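Local coordinates for protein ecdysteroid-phosphate phosphatase (Bombyx mori, PDB 3C7T) that removes phosphate from ecdysteroid 22-phosphates such as ecdysone 22-phosphate, releasing the active hormones, and also acts as a protein tyrosine phosphatase, at residues 108-122 and 144-158. Numbering follows the deposited sequence.
Sequences PSVKIKVEPGLFEFK and NVDMTYKPYVEMDAS
A single parallel beta bridge between Ile-112 and Val-145 fixes the start of the loop 144-158 beside 112-114, an edge strand of the mixed sheet in this histidine phosphatase (branch 1) domain. Ile-112 N donates a hydrogen bond to Asn-144 O, and Asp-146 N to Ile-112 O. The Asn-144 amide works both ways, ND2 donating to Pro-108 O (2.9 Å) and OD1 accepting from Lys-111 NZ. After the type I turn 146-149 the loop returns with Tyr-149, whose flat ring suits an aliphatic neighbour: Lys-113 CB sits over the ring centroid at 3.6 Å, 6° off its normal.

The ring's hydroxyl then reaches Glu-115, a carboxylate shared by four donors. A bend at chi2 (47°) swings the acid toward the loop. Tyr-149 OH takes the anti lone pair of Glu-115 OE1 (2.7 Å), and Tyr-152 N comes to the same oxygen on its syn side; Glu-115 OE2 receives Val-153 N and Gly-117 N. A glutamine here would probably leave at least one donor without its acceptor, because its amide nitrogen, itself a donor, could not accept these bonds.

Pro-116 is the next bump, its CD against Pro-151 CB (3.6 Å). Val-153 CB fits onto Gly-117 CA (3.6 Å), where a side chain would clash with Glu-115 OE2. Met-155 makes an oblique Met-aromatic contact, CE near CD2 of Phe-119, which also meets His-192, a probable active-site residue. The long Lys-122 passes Met-155 to give NZ hydrogen bonds of 2.7 Å to both Asp-156 O and Ser-158 O, and a salt bridge to Asp-156 OD1 (3.3 Å).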
loop_
_atom_site.group_PDB
_atom_site.type_symbol
_atom_site.label_atom_id
_atom_site.label_comp_id
_atom_site.label_asym_id
_atom_site.label_seq_id
_atom_site.Cartn_x
_atom_site.Cartn_y
_atom_site.Cartn_z
ATOM N N PRO A 108 -5.890 -10.434 21.455
ATOM C CA PRO A 108 -5.931 -9.149 22.167
ATOM C C PRO A 108 -5.061 -9.095 23.426
ATOM O O PRO A 108 -4.730 -8.016 23.890
ATOM C CB PRO A 108 -7.414 -9.009 22.562
ATOM C CG PRO A 108 -8.034 -10.379 22.317
ATOM C CD PRO A 108 -7.252 -10.932 21.166
ATOM N N SER A 109 -4.703 -10.251 23.977
ATOM C CA SER A 109 -3.833 -10.301 25.152
ATOM C C SER A 109 -2.377 -9.966 24.806
ATOM O O SER A 109 -1.567 -9.731 25.706
ATOM C CB SER A 109 -3.890 -11.678 25.799
ATOM O OG SER A 109 -3.320 -12.638 24.932
ATOM N N VAL A 110 -2.047 -9.972 23.513
ATOM C CA VAL A 110 -0.693 -9.634 23.049
ATOM C C VAL A 110 -0.601 -8.123 22.888
ATOM O O VAL A 110 -1.118 -7.559 21.923
ATOM C CB VAL A 110 -0.303 -10.362 21.736
ATOM C CG1 VAL A 110 1.134 -9.999 21.321
ATOM C CG2 VAL A 110 -0.459 -11.885 21.889
ATOM N N LYS A 111 0.055 -7.490 23.859
ATOM C CA LYS A 111 0.038 -6.046 24.011
ATOM C C LYS A 111 1.342 -5.438 23.536
ATOM O O LYS A 111 2.400 -6.078 23.593
ATOM C CB LYS A 111 -0.154 -5.677 25.488
ATOM C CG LYS A 111 -1.431 -6.196 26.137
ATOM C CD LYS A 111 -2.625 -5.330 25.785
ATOM C CE LYS A 111 -3.820 -5.696 26.627
ATOM N NZ LYS A 111 -5.071 -5.231 25.961
ATOM N N ILE A 112 1.263 -4.193 23.079
ATOM C CA ILE A 112 2.451 -3.455 22.675
ATOM C C ILE A 112 3.110 -2.814 23.896
ATOM O O ILE A 112 2.494 -1.984 24.583
ATOM C CB ILE A 112 2.115 -2.351 21.655
ATOM C CG1 ILE A 112 1.437 -2.953 20.419
ATOM C CG2 ILE A 112 3.398 -1.598 21.234
ATOM C CD1 ILE A 112 0.697 -1.951 19.595
ATOM N N LYS A 113 4.356 -3.205 24.154
ATOM C CA LYS A 113 5.128 -2.679 25.269
ATOM C C LYS A 113 6.013 -1.544 24.770
ATOM O O LYS A 113 6.978 -1.785 24.041
ATOM C CB LYS A 113 5.988 -3.790 25.876
ATOM C CG LYS A 113 5.173 -4.971 26.450
ATOM C CD LYS A 113 6.073 -6.018 27.091
ATOM C CE LYS A 113 5.532 -7.438 26.890
ATOM N NZ LYS A 113 4.070 -7.546 27.177
ATOM N N VAL A 114 5.688 -0.318 25.173
ATOM C CA VAL A 114 6.380 0.871 24.674
ATOM C C VAL A 114 7.653 1.032 25.497
ATOM O O VAL A 114 7.607 1.232 26.724
ATOM C CB VAL A 114 5.467 2.125 24.722
ATOM C CG1 VAL A 114 6.261 3.419 24.465
ATOM C CG2 VAL A 114 4.325 1.981 23.719
ATOM N N GLU A 115 8.782 0.902 24.808
ATOM C CA GLU A 115 10.093 0.828 25.429
ATOM C C GLU A 115 10.976 1.965 24.915
ATOM O O GLU A 115 11.449 1.921 23.776
ATOM C CB GLU A 115 10.729 -0.518 25.093
ATOM C CG GLU A 115 12.121 -0.696 25.674
ATOM C CD GLU A 115 12.172 -0.300 27.146
ATOM O OE1 GLU A 115 11.479 -0.958 27.966
ATOM O OE2 GLU A 115 12.890 0.670 27.466
ATOM N N PRO A 116 11.178 3.010 25.731
ATOM C CA PRO A 116 12.077 4.100 25.312
ATOM C C PRO A 116 13.520 3.645 25.035
ATOM O O PRO A 116 14.265 4.326 24.312
ATOM C CB PRO A 116 12.001 5.085 26.492
ATOM C CG PRO A 116 10.666 4.763 27.136
ATOM C CD PRO A 116 10.545 3.285 27.037
ATOM N N GLY A 117 13.903 2.484 25.554
ATOM C CA GLY A 117 15.222 1.928 25.247
ATOM C C GLY A 117 15.417 1.778 23.749
ATOM O O GLY A 117 16.535 1.873 23.258
ATOM N N LEU A 118 14.314 1.573 23.028
ATOM C CA LEU A 118 14.342 1.359 21.582
ATOM C C LEU A 118 14.351 2.640 20.746
ATOM O O LEU A 118 14.481 2.569 19.518
ATOM C CB LEU A 118 13.155 0.454 21.173
ATOM C CG LEU A 118 13.128 -0.962 21.784
ATOM C CD1 LEU A 118 11.886 -1.683 21.310
ATOM C CD2 LEU A 118 14.397 -1.760 21.442
ATOM N N PHE A 119 14.228 3.807 21.385
ATOM C CA PHE A 119 14.192 5.058 20.610
ATOM C C PHE A 119 15.508 5.310 19.848
ATOM O O PHE A 119 16.590 4.906 20.289
ATOM C CB PHE A 119 13.773 6.266 21.474
ATOM C CG PHE A 119 13.479 7.513 20.671
ATOM C CD1 PHE A 119 12.400 7.558 19.803
ATOM C CD2 PHE A 119 14.296 8.646 20.799
ATOM C CE1 PHE A 119 12.134 8.708 19.048
ATOM C CE2 PHE A 119 14.036 9.811 20.058
ATOM C CZ PHE A 119 12.954 9.839 19.182
ATOM N N GLU A 120 15.389 5.971 18.686
ATOM C CA GLU A 120 16.510 6.277 17.817
ATOM C C GLU A 120 17.559 7.133 18.542
ATOM O O GLU A 120 17.309 7.656 19.627
ATOM C CB GLU A 120 16.006 7.023 16.576
ATOM C CG GLU A 120 15.555 8.456 16.858
ATOM C CD GLU A 120 15.006 9.163 15.626
ATOM O OE1 GLU A 120 14.872 8.495 14.564
ATOM O OE2 GLU A 120 14.728 10.396 15.722
ATOM N N PHE A 121 18.729 7.252 17.928
ATOM C CA PHE A 121 19.827 8.054 18.454
ATOM C C PHE A 121 19.429 9.523 18.524
ATOM O O PHE A 121 18.976 10.105 17.529
ATOM C CB PHE A 121 21.051 7.823 17.547
ATOM C CG PHE A 121 22.273 8.628 17.903
ATOM C CD1 PHE A 121 22.574 8.973 19.224
ATOM C CD2 PHE A 121 23.168 8.986 16.892
ATOM C CE1 PHE A 121 23.715 9.703 19.515
ATOM C CE2 PHE A 121 24.303 9.706 17.180
ATOM C CZ PHE A 121 24.579 10.059 18.497
ATOM N N LYS A 122 19.599 10.109 19.709
ATOM C CA LYS A 122 19.443 11.545 19.920
ATOM C C LYS A 122 20.775 12.275 19.697
ATOM O O LYS A 122 21.545 12.492 20.648
ATOM C CB LYS A 122 18.916 11.814 21.334
ATOM C CG LYS A 122 17.553 11.184 21.613
ATOM C CD LYS A 122 17.096 11.464 23.031
ATOM C CE LYS A 122 17.884 10.643 24.055
ATOM N NZ LYS A 122 17.772 11.267 25.408
ATOM N N ASN A 144 -3.256 -1.231 20.772
ATOM C CA ASN A 144 -3.279 -2.213 21.865
ATOM C C ASN A 144 -2.038 -2.182 22.768
ATOM O O ASN A 144 -1.288 -3.143 22.856
ATOM C CB ASN A 144 -3.516 -3.614 21.305
ATOM C CG ASN A 144 -4.039 -4.576 22.351
ATOM O OD1 ASN A 144 -4.687 -4.162 23.315
ATOM N ND2 ASN A 144 -3.776 -5.870 22.160
ATOM N N VAL A 145 -1.845 -1.065 23.451
ATOM C CA VAL A 145 -0.645 -0.820 24.232
ATOM C C VAL A 145 -0.795 -1.412 25.651
ATOM O O VAL A 145 -1.877 -1.351 26.245
ATOM C CB VAL A 145 -0.335 0.705 24.296
ATOM C CG1 VAL A 145 0.675 1.028 25.387
ATOM C CG2 VAL A 145 0.158 1.214 22.936
ATOM N N ASP A 146 0.287 -1.987 26.166
ATOM C CA ASP A 146 0.312 -2.529 27.525
ATOM C C ASP A 146 0.361 -1.397 28.565
ATOM O O ASP A 146 1.377 -0.721 28.703
ATOM C CB ASP A 146 1.530 -3.454 27.685
ATOM C CG ASP A 146 1.444 -4.348 28.913
ATOM O OD1 ASP A 146 0.623 -4.073 29.823
ATOM O OD2 ASP A 146 2.210 -5.334 28.955
ATOM N N MET A 147 -0.734 -1.220 29.306
ATOM C CA MET A 147 -0.852 -0.154 30.326
ATOM C C MET A 147 -0.007 -0.390 31.584
ATOM O O MET A 147 0.377 0.555 32.279
ATOM C CB MET A 147 -2.319 0.010 30.747
ATOM C CG MET A 147 -3.198 0.679 29.711
ATOM S SD MET A 147 -2.508 2.274 29.257
ATOM C CE MET A 147 -4.037 3.190 29.068
ATOM N N THR A 148 0.270 -1.653 31.882
ATOM C CA THR A 148 1.015 -1.995 33.085
ATOM C C THR A 148 2.469 -2.336 32.774
ATOM O O THR A 148 3.166 -2.942 33.588
ATOM C CB THR A 148 0.334 -3.135 33.868
ATOM O OG1 THR A 148 0.215 -4.290 33.027
ATOM C CG2 THR A 148 -1.060 -2.708 34.340
ATOM N N TYR A 149 2.947 -1.927 31.607
ATOM C CA TYR A 149 4.336 -2.181 31.280
ATOM C C TYR A 149 5.269 -1.165 31.949
ATOM O O TYR A 149 5.065 0.042 31.837
ATOM C CB TYR A 149 4.549 -2.190 29.762
ATOM C CG TYR A 149 5.982 -2.437 29.377
ATOM C CD1 TYR A 149 6.609 -3.642 29.687
ATOM C CD2 TYR A 149 6.723 -1.458 28.714
ATOM C CE1 TYR A 149 7.941 -3.873 29.338
ATOM C CE2 TYR A 149 8.054 -1.685 28.356
ATOM C CZ TYR A 149 8.651 -2.890 28.672
ATOM O OH TYR A 149 9.958 -3.121 28.317
ATOM N N LYS A 150 6.295 -1.658 32.635
ATOM C CA LYS A 150 7.308 -0.784 33.235
ATOM C C LYS A 150 8.611 -0.889 32.425
ATOM O O LYS A 150 9.251 -1.941 32.416
ATOM C CB LYS A 150 7.505 -1.113 34.725
ATOM C CG LYS A 150 6.310 -0.690 35.613
ATOM C CD LYS A 150 6.185 -1.526 36.888
ATOM C CE LYS A 150 4.794 -1.398 37.534
ATOM N NZ LYS A 150 3.698 -2.072 36.741
ATOM N N PRO A 151 8.972 0.189 31.691
ATOM C CA PRO A 151 10.095 0.168 30.746
ATOM C C PRO A 151 11.451 -0.097 31.380
ATOM O O PRO A 151 11.696 0.322 32.513
ATOM C CB PRO A 151 10.087 1.582 30.144
ATOM C CG PRO A 151 8.727 2.105 30.401
ATOM C CD PRO A 151 8.305 1.502 31.703
ATOM N N TYR A 152 12.325 -0.772 30.633
ATOM C CA TYR A 152 13.702 -1.010 31.069
ATOM C C TYR A 152 14.545 0.249 31.132
ATOM O O TYR A 152 15.459 0.350 31.957
ATOM C CB TYR A 152 14.394 -2.033 30.172
ATOM C CG TYR A 152 13.739 -3.381 30.191
ATOM C CD1 TYR A 152 13.668 -4.130 31.376
ATOM C CD2 TYR A 152 13.190 -3.924 29.033
ATOM C CE1 TYR A 152 13.050 -5.384 31.396
ATOM C CE2 TYR A 152 12.583 -5.170 29.043
ATOM C CZ TYR A 152 12.524 -5.894 30.225
ATOM O OH TYR A 152 11.930 -7.113 30.229
ATOM N N VAL A 153 14.243 1.190 30.243
ATOM C CA VAL A 153 14.995 2.427 30.119
ATOM C C VAL A 153 14.058 3.611 30.263
ATOM O O VAL A 153 13.023 3.701 29.600
ATOM C CB VAL A 153 15.774 2.522 28.773
ATOM C CG1 VAL A 153 16.345 3.909 28.580
ATOM C CG2 VAL A 153 16.889 1.476 28.712
ATOM N N GLU A 154 14.439 4.495 31.175
ATOM C CA GLU A 154 13.850 5.800 31.334
ATOM C C GLU A 154 14.713 6.706 30.474
ATOM O O GLU A 154 15.946 6.652 30.553
ATOM C CB GLU A 154 13.952 6.201 32.813
ATOM C CG GLU A 154 13.745 7.685 33.113
ATOM C CD GLU A 154 12.310 8.007 33.485
ATOM O OE1 GLU A 154 11.886 7.643 34.612
ATOM O OE2 GLU A 154 11.610 8.624 32.643
ATOM N N MET A 155 14.094 7.541 29.649
ATOM C CA MET A 155 14.888 8.383 28.766
ATOM C C MET A 155 14.419 9.843 28.739
ATOM O O MET A 155 13.221 10.128 28.757
ATOM C CB MET A 155 14.912 7.773 27.365
ATOM C CG MET A 155 15.929 8.365 26.434
ATOM S SD MET A 155 15.392 8.020 24.762
ATOM C CE MET A 155 13.811 8.876 24.722
ATOM N N ASP A 156 15.378 10.760 28.697
ATOM C CA ASP A 156 15.053 12.178 28.712
ATOM C C ASP A 156 15.120 12.831 27.319
ATOM O O ASP A 156 15.349 12.154 26.308
ATOM C CB ASP A 156 15.912 12.915 29.751
ATOM C CG ASP A 156 17.269 13.326 29.218
ATOM O OD1 ASP A 156 17.869 12.574 28.414
ATOM O OD2 ASP A 156 17.734 14.418 29.619
ATOM N N ALA A 157 14.909 14.146 27.289
ATOM C CA ALA A 157 14.803 14.923 26.051
ATOM C C ALA A 157 16.159 15.423 25.529
ATOM O O ALA A 157 16.216 16.159 24.529
ATOM C CB ALA A 157 13.843 16.109 26.261
ATOM N N SER A 158 17.240 15.007 26.190
ATOM C CA SER A 158 18.561 15.552 25.921
ATOM C C SER A 158 19.345 14.707 24.926
ATOM O O SER A 158 19.184 13.488 24.882
ATOM C CB SER A 158 19.345 15.658 27.230
ATOM O OG SER A 158 19.787 16.984 27.454
HETATM O O HOH W 1 3.601 0.362 27.196
#